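PDB 3WAD: glycosyltransferase from Streptomyces halstedii, which belongs to the GT-B glycosyltransferases, whose fold pairs two Rossmann-like domains, and resembles the erythromycin biosynthesis protein CIII family. Local coordinates for residues 268-272 / 367-372; 331-335 / 385-390. All coordinates share one frame; numbering follows the deposited sequence.

Interaction 1. Residues 268-272 / 367-372; sequences DFVNA and LTPDRL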
loop_
_atom_site.group_PDB
_atom_site.type_symbol
_atom_site.label_atom_id
_atom_site.label_comp_id
_atom_site.label_asym_id
_atom_site.label_seq_id
_atom_site.Cartn_x
_atom_site.Cartn_y
_atom_site.Cartn_z
ATOM N N ASP B 268 -3.389 -1.518 40.386
ATOM C CA ASP B 268 -2.259 -0.902 41.085
ATOM C C ASP B 268 -1.234 -0.343 40.104
ATOM O O ASP B 268 -0.789 0.791 40.243
ATOM C CB ASP B 268 -1.550 -1.931 41.949
ATOM C CG ASP B 268 -2.359 -2.359 43.148
ATOM O OD1 ASP B 268 -3.354 -1.645 43.464
ATOM O OD2 ASP B 268 -1.999 -3.413 43.744
ATOM N N PHE B 269 -0.839 -1.167 39.134
ATOM C CA PHE B 269 0.046 -0.729 38.044
ATOM C C PHE B 269 -0.534 0.411 37.278
ATOM O O PHE B 269 0.152 1.380 37.026
ATOM C CB PHE B 269 0.312 -1.873 37.086
ATOM C CG PHE B 269 1.476 -2.712 37.487
ATOM C CD1 PHE B 269 1.283 -4.007 37.937
ATOM C CD2 PHE B 269 2.789 -2.184 37.424
ATOM C CE1 PHE B 269 2.377 -4.806 38.334
ATOM C CE2 PHE B 269 3.901 -2.961 37.842
ATOM C CZ PHE B 269 3.687 -4.284 38.287
ATOM N N VAL B 270 -1.814 0.341 36.941
ATOM C CA VAL B 270 -2.423 1.443 36.185
ATOM C C VAL B 270 -2.596 2.747 36.978
ATOM O O VAL B 270 -2.384 3.866 36.446
ATOM C CB VAL B 270 -3.758 1.013 35.558
ATOM C CG1 VAL B 270 -4.409 2.174 34.914
ATOM C CG2 VAL B 270 -3.483 -0.055 34.515
ATOM N N ASN B 271 -2.965 2.618 38.255
ATOM C CA ASN B 271 -3.088 3.811 39.126
ATOM C C ASN B 271 -1.770 4.531 39.295
ATOM O O ASN B 271 -1.727 5.767 39.199
ATOM C CB ASN B 271 -3.715 3.445 40.500
ATOM C CG ASN B 271 -5.147 2.974 40.377
ATOM O OD1 ASN B 271 -5.479 1.894 40.842
ATOM N ND2 ASN B 271 -5.999 3.756 39.727
ATOM N N ALA B 272 -0.678 3.784 39.495
ATOM C CA ALA B 272 0.645 4.419 39.652
ATOM C C ALA B 272 1.124 5.111 38.370
ATOM O O ALA B 272 1.507 6.304 38.362
ATOM C CB ALA B 272 1.661 3.426 40.109
ATOM N N LEU B 367 10.012 -4.940 38.100
ATOM C CA LEU B 367 8.843 -4.170 37.818
ATOM C C LEU B 367 8.091 -3.913 39.111
ATOM O O LEU B 367 7.676 -4.856 39.735
ATOM C CB LEU B 367 7.982 -5.062 36.944
ATOM C CG LEU B 367 6.966 -4.493 36.014
ATOM C CD1 LEU B 367 7.561 -3.257 35.377
ATOM C CD2 LEU B 367 6.693 -5.633 34.993
ATOM N N THR B 368 7.964 -2.654 39.537
ATOM C CA THR B 368 6.961 -2.273 40.538
ATOM C C THR B 368 6.134 -1.108 39.985
ATOM O O THR B 368 6.600 -0.370 39.100
ATOM C CB THR B 368 7.579 -1.913 41.933
ATOM O OG1 THR B 368 8.394 -0.736 41.847
ATOM C CG2 THR B 368 8.453 -3.008 42.398
ATOM N N PRO B 369 4.910 -0.900 40.518
ATOM C CA PRO B 369 4.128 0.278 40.031
ATOM C C PRO B 369 4.892 1.582 40.260
ATOM O O PRO B 369 5.010 2.445 39.356
ATOM C CB PRO B 369 2.847 0.200 40.855
ATOM C CG PRO B 369 2.690 -1.259 41.154
ATOM C CD PRO B 369 4.094 -1.795 41.353
ATOM N N ASP B 370 5.499 1.667 41.438
ATOM C CA ASP B 370 6.213 2.848 41.828
ATOM C C ASP B 370 7.421 3.144 40.944
ATOM O O ASP B 370 7.631 4.315 40.586
ATOM C CB ASP B 370 6.637 2.750 43.291
ATOM C CG ASP B 370 5.498 3.067 44.252
ATOM O OD1 ASP B 370 4.312 3.076 43.840
ATOM O OD2 ASP B 370 5.814 3.299 45.451
ATOM N N ARG B 371 8.187 2.097 40.617
ATOM C CA ARG B 371 9.302 2.200 39.664
ATOM C C ARG B 371 8.898 2.698 38.287
ATOM O O ARG B 371 9.556 3.616 37.764
ATOM C CB ARG B 371 10.087 0.904 39.555
ATOM C CG ARG B 371 10.899 0.704 40.764
ATOM C CD ARG B 371 11.817 -0.500 40.661
ATOM N NE ARG B 371 11.743 -1.243 41.920
ATOM C CZ ARG B 371 12.380 -2.387 42.208
ATOM N NH1 ARG B 371 13.190 -2.970 41.325
ATOM N NH2 ARG B 371 12.204 -2.956 43.412
ATOM N N LEU B 372 7.825 2.167 37.715
ATOM C CA LEU B 372 7.326 2.698 36.413
ATOM C C LEU B 372 6.912 4.154 36.499
ATOM O O LEU B 372 7.301 4.974 35.675
ATOM C CB LEU B 372 6.117 1.939 35.921
ATOM C CG LEU B 372 6.235 0.603 35.228
ATOM C CD1 LEU B 372 4.777 0.166 34.792
ATOM C CD2 LEU B 372 7.252 0.611 34.036
#

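Interaction 2. Residues 331-335 / 385-390; sequences RYGVP and FKAAAE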
loop_
_atom_site.group_PDB
_atom_site.type_symbol
_atom_site.label_atom_id
_atom_site.label_comp_id
_atom_site.label_asym_id
_atom_site.label_seq_id
_atom_site.Cartn_x
_atom_site.Cartn_y
_atom_site.Cartn_z
ATOM N N ARG B 331 11.113 7.558 14.922
ATOM C CA ARG B 331 10.676 8.432 13.859
ATOM C C ARG B 331 10.004 9.722 14.384
ATOM O O ARG B 331 10.167 10.801 13.810
ATOM C CB ARG B 331 9.733 7.674 12.899
ATOM C CG ARG B 331 9.036 8.522 11.886
ATOM C CD ARG B 331 8.126 7.683 11.029
ATOM N NE ARG B 331 7.682 8.431 9.860
ATOM C CZ ARG B 331 6.747 8.014 9.001
ATOM N NH1 ARG B 331 6.104 6.839 9.199
ATOM N NH2 ARG B 331 6.414 8.799 7.966
ATOM N N TYR B 332 9.238 9.605 15.472
ATOM C CA TYR B 332 8.564 10.753 16.054
ATOM C C TYR B 332 9.401 11.406 17.208
ATOM O O TYR B 332 8.962 12.384 17.796
ATOM C CB TYR B 332 7.084 10.425 16.440
ATOM C CG TYR B 332 6.328 10.021 15.185
ATOM C CD1 TYR B 332 6.038 10.986 14.170
ATOM C CD2 TYR B 332 6.049 8.675 14.925
ATOM C CE1 TYR B 332 5.438 10.598 12.948
ATOM C CE2 TYR B 332 5.421 8.287 13.738
ATOM C CZ TYR B 332 5.141 9.241 12.756
ATOM O OH TYR B 332 4.538 8.852 11.621
ATOM N N GLY B 333 10.591 10.889 17.507
ATOM C CA GLY B 333 11.500 11.578 18.494
ATOM C C GLY B 333 10.941 11.533 19.930
ATOM O O GLY B 333 10.921 12.546 20.664
ATOM N N VAL B 334 10.436 10.367 20.343
ATOM C CA VAL B 334 9.643 10.324 21.577
ATOM C C VAL B 334 10.421 9.500 22.600
ATOM O O VAL B 334 10.810 8.383 22.306
ATOM C CB VAL B 334 8.177 9.735 21.338
ATOM C CG1 VAL B 334 7.363 9.675 22.639
ATOM C CG2 VAL B 334 7.382 10.592 20.295
ATOM N N PRO B 335 10.642 10.045 23.806
ATOM C CA PRO B 335 11.297 9.251 24.846
ATOM C C PRO B 335 10.505 7.997 25.201
ATOM O O PRO B 335 9.279 7.955 25.075
ATOM C CB PRO B 335 11.318 10.184 26.044
ATOM C CG PRO B 335 11.211 11.548 25.496
ATOM C CD PRO B 335 10.289 11.393 24.291
ATOM N N PHE B 385 15.944 13.666 28.129
ATOM C CA PHE B 385 15.324 12.548 27.399
ATOM C C PHE B 385 14.721 12.947 26.072
ATOM O O PHE B 385 15.012 12.328 25.059
ATOM C CB PHE B 385 14.294 11.821 28.284
ATOM C CG PHE B 385 14.901 11.228 29.517
ATOM C CD1 PHE B 385 15.624 10.052 29.443
ATOM C CD2 PHE B 385 14.798 11.891 30.744
ATOM C CE1 PHE B 385 16.162 9.530 30.527
ATOM C CE2 PHE B 385 15.364 11.377 31.835
ATOM C CZ PHE B 385 16.033 10.191 31.756
ATOM N N LYS B 386 13.931 14.010 26.070
ATOM C CA LYS B 386 13.453 14.550 24.818
ATOM C C LYS B 386 14.606 14.906 23.865
ATOM O O LYS B 386 14.532 14.594 22.661
ATOM C CB LYS B 386 12.499 15.747 25.040
ATOM C CG LYS B 386 11.944 16.390 23.755
ATOM C CD LYS B 386 11.180 15.302 22.834
ATOM C CE LYS B 386 10.397 15.930 21.630
ATOM N NZ LYS B 386 9.548 14.880 20.932
ATOM N N ALA B 387 15.654 15.585 24.351
ATOM C CA ALA B 387 16.771 16.008 23.465
ATOM C C ALA B 387 17.460 14.784 22.823
ATOM O O ALA B 387 17.702 14.727 21.620
ATOM C CB ALA B 387 17.815 16.868 24.254
ATOM N N ALA B 388 17.768 13.799 23.647
ATOM C CA ALA B 388 18.367 12.573 23.184
ATOM C C ALA B 388 17.448 11.829 22.137
ATOM O O ALA B 388 17.937 11.318 21.113
ATOM C CB ALA B 388 18.631 11.695 24.368
ATOM N N ALA B 389 16.133 11.819 22.384
ATOM C CA ALA B 389 15.160 11.178 21.471
ATOM C C ALA B 389 15.156 11.915 20.125
ATOM O O ALA B 389 15.065 11.318 19.025
ATOM C CB ALA B 389 13.754 11.185 22.089
ATOM N N GLU B 390 15.221 13.235 20.210
ATOM C CA GLU B 390 15.300 14.057 19.002
ATOM C C GLU B 390 16.597 13.890 18.224
ATOM O O GLU B 390 16.590 13.909 17.008
ATOM C CB GLU B 390 15.044 15.499 19.350
ATOM C CG GLU B 390 13.738 15.686 19.974
ATOM C CD GLU B 390 12.986 16.772 19.278
ATOM O OE1 GLU B 390 13.005 17.942 19.760
ATOM O OE2 GLU B 390 12.401 16.445 18.220
#

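Interaction 1. Residues 268-272 / 367-372
Pro369 sets its CG over one face of the Phe269 ring, at the middle of a helix-to-helix contact in the C-terminal Rossmann-like domain of this GT-B protein. Helix 266-274 gives one side; the other is the first turn of helix 369-381 and the loop that leads into it. The two side chains cross at about a right angle, and Pro369 CG makes a CH-pi contact, 4.0 Å from the centroid of the Phe269 ring and 16° off the ring normal. CG sits off toward the rim, and Phe269 CE2 lies 3.5 Å from Pro369 N. The bond from CA to CB of Phe269 does not point at the other segment, but the end of the ring comes nearer to it.

Two leucines meet the same ring obliquely. Leu367 CG, placed anti to its own backbone N, lies 3.9 Å from Phe269 CE2, while Leu372 CD1 comes to 4.0 Å from Phe269 CD2. Thr368 is the N-cap of the second helix: its OG1 accepts from Arg371 N at 3.1 Å with an N-H...O angle of 158°, satisfying an amide of the first turn just where proline follows. On the helix 266-274 side, Asp268 OD2 bonds to the N of Thr265, just ahead of the helix. One turn on from Asp268, Ala272 CB meets Pro369 CB at 3.5 Å.

Interaction 2. Residues 331-335 / 385-390
Lys386 reaches back from its helix to the carbonyl of Gly333, in the turn that closes helix 323-332. Gly333 is the glycine of a Schellman motif: it leaves the helix with positive phi, and its carbonyl faces helix 384-397.

The lysine can be followed atom by atom. At its root, the ring of Pro335 lies against the backbone, CG being 3.8 Å from Lys386 CA. From CB, CG runs anti to the backbone N, and the chain then bends at chi2 (56°). That bend carries CD alongside the carbonyl, 3.5 Å from Gly333 O, with Pro335 CD also near it. CE passes the same oxygen at a similar distance. The remaining torsions are extended, and NZ ends 2.7 Å from Gly333 O in a hydrogen bond. The ammonium group stands above the carbonyl plane, 39° out of it, with a C=O...N angle of 139°, so that CD, CE and NZ all run past one oxygen.

Ala389 CB packs against the turn, 3.5 Å from Gly333 O, and touches the backbone as far as Pro335 N. Pro335 CB in turn meets Phe385 CB at 4.1 Å, while the phenyl ring of Phe385 leads away to Arg378 and Leu379 of helix 369-381.

Farther back, Tyr332 OH bonds to Glu30 of the second subunit, and Arg331 forms a salt bridge with that same glutamate. The contact thus packs helix 384-397 against the link between helix 323-332 and strand 336-338, where Pro335 is already backbone-bonded to Ile317 of the neighbouring strand 314-319.

From the N terminus, the chain first builds the other Rossmann-like domain, then enters the C-terminal one through strand 247-251 and reaches helix 266-274. Residues 331-335 follow, leading into strand 336-338. The chain then returns at 367-372 to close interaction 1 across 94 intervening residues, and at 385-390 it closes interaction 2 across 49. The two loops cross: the second opens inside the first and closes after it. Their closing segments lie on consecutive helices, 369-381 and 384-397, which thereby tie down two separate parts of the same domain: a peripheral helix and the helix-to-strand link at 331-335. The contact centres are about 23 Å apart.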